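Local coordinates for globin protein (Ramazzottius varieornatus, PDB 5ZIQ), which binds a heme whose iron takes two axial histidines and, as a member of the globin family, may bind or carry oxygen, at residues T140-A143 with D144-T147. Sequence-based numbering, arbitrary orientation.
Sequences TTLA and DAYT
Leu142 and Tyr146 meet at their first side-chain carbons, Leu142 CB lying 4.1 Å from Tyr146 CB, where the chain turns out of helix 127-142 and heads for helix 148-170. Ala143 is the first residue to leave helical geometry, with a positive phi of 52°. Two successive i to i+3 backbone bonds then carry the turn: Ala145 N donates to Leu142 O (2.9 Å), and Tyr146 N reaches Ala143 O over 2.9 Å. Ala145 CB comes in beside the first bond, 3.3 Å from Leu142 O and near Leu142 CB.

The tyrosine's CG is anti to its backbone N (chi1 -171°), which lays the ring against Val135 and Leu138 of helix 127-142, and it also meets Glu151 and Tyr154 of helix 148-170; Leu142 CD1 sits at the ring edge, near its plane. Thr147 closes the inverse gamma turn centred on Tyr146, and its OG1 N-caps helix 148-170 by a hydrogen bond to Met150 N. The chemistry thus divides the work: main-chain bonds set this exposed interhelical corner of the globin fold, while buried Leu142 packs between helices 25-38 and 148-170 and the tyrosine ring lies against the two helices that the corner joins.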
loop_
_atom_site.group_PDB
_atom_site.type_symbol
_atom_site.label_atom_id
_atom_site.label_comp_id
_atom_site.label_asym_id
_atom_site.label_seq_id
_atom_site.Cartn_x
_atom_site.Cartn_y
_atom_site.Cartn_z
ATOM N N THR A 140 -13.159 2.264 3.081
ATOM C CA THR A 140 -13.778 1.903 4.359
ATOM C C THR A 140 -13.500 2.970 5.414
ATOM O O THR A 140 -14.388 3.355 6.180
ATOM C CB THR A 140 -13.296 0.518 4.841
ATOM O OG1 THR A 140 -13.464 -0.430 3.785
ATOM C CG2 THR A 140 -14.084 0.036 6.054
ATOM N N THR A 141 -12.273 3.472 5.432
ATOM C CA THR A 141 -11.852 4.403 6.467
ATOM C C THR A 141 -12.348 5.807 6.169
ATOM O O THR A 141 -12.853 6.501 7.055
ATOM C CB THR A 141 -10.316 4.396 6.586
ATOM O OG1 THR A 141 -9.881 3.062 6.879
ATOM C CG2 THR A 141 -9.831 5.347 7.654
ATOM N N LEU A 142 -12.177 6.238 4.919
ATOM C CA LEU A 142 -12.573 7.587 4.545
ATOM C C LEU A 142 -14.083 7.734 4.351
ATOM O O LEU A 142 -14.606 8.846 4.442
ATOM C CB LEU A 142 -11.815 8.024 3.278
ATOM C CG LEU A 142 -10.300 8.261 3.417
ATOM C CD1 LEU A 142 -9.664 8.473 2.054
ATOM C CD2 LEU A 142 -10.030 9.470 4.301
ATOM N N ALA A 143 -14.769 6.615 4.079
ATOM C CA ALA A 143 -16.241 6.586 3.918
ATOM C C ALA A 143 -16.692 7.655 2.902
ATOM O O ALA A 143 -16.174 7.658 1.775
ATOM C CB ALA A 143 -16.949 6.698 5.275
ATOM N N ASP A 144 -17.568 8.591 3.283
ATOM C CA ASP A 144 -18.031 9.643 2.340
ATOM C C ASP A 144 -16.943 10.582 1.818
ATOM O O ASP A 144 -17.117 11.189 0.756
ATOM C CB ASP A 144 -19.203 10.463 2.906
ATOM C CG ASP A 144 -20.494 9.663 2.998
ATOM O OD1 ASP A 144 -20.506 8.458 2.649
ATOM O OD2 ASP A 144 -21.505 10.247 3.436
ATOM N N ALA A 145 -15.830 10.687 2.547
ATOM C CA ALA A 145 -14.675 11.453 2.078
ATOM C C ALA A 145 -13.965 10.782 0.892
ATOM O O ALA A 145 -13.170 11.425 0.226
ATOM C CB ALA A 145 -13.690 11.727 3.209
ATOM N N TYR A 146 -14.233 9.501 0.646
ATOM C CA TYR A 146 -13.717 8.832 -0.561
ATOM C C TYR A 146 -14.650 9.181 -1.733
ATOM O O TYR A 146 -15.524 8.409 -2.141
ATOM C CB TYR A 146 -13.570 7.326 -0.346
ATOM C CG TYR A 146 -12.846 6.591 -1.440
ATOM C CD1 TYR A 146 -11.447 6.589 -1.506
ATOM C CD2 TYR A 146 -13.549 5.874 -2.399
ATOM C CE1 TYR A 146 -10.785 5.902 -2.509
ATOM C CE2 TYR A 146 -12.901 5.159 -3.395
ATOM C CZ TYR A 146 -11.513 5.182 -3.448
ATOM O OH TYR A 146 -10.866 4.478 -4.429
ATOM N N THR A 147 -14.459 10.389 -2.239
ATOM C CA THR A 147 -15.284 10.944 -3.310
ATOM C C THR A 147 -14.868 10.360 -4.662
ATOM O O THR A 147 -13.833 9.699 -4.763
ATOM C CB THR A 147 -15.123 12.481 -3.372
ATOM O OG1 THR A 147 -13.751 12.783 -3.618
ATOM C CG2 THR A 147 -15.543 13.152 -2.059
#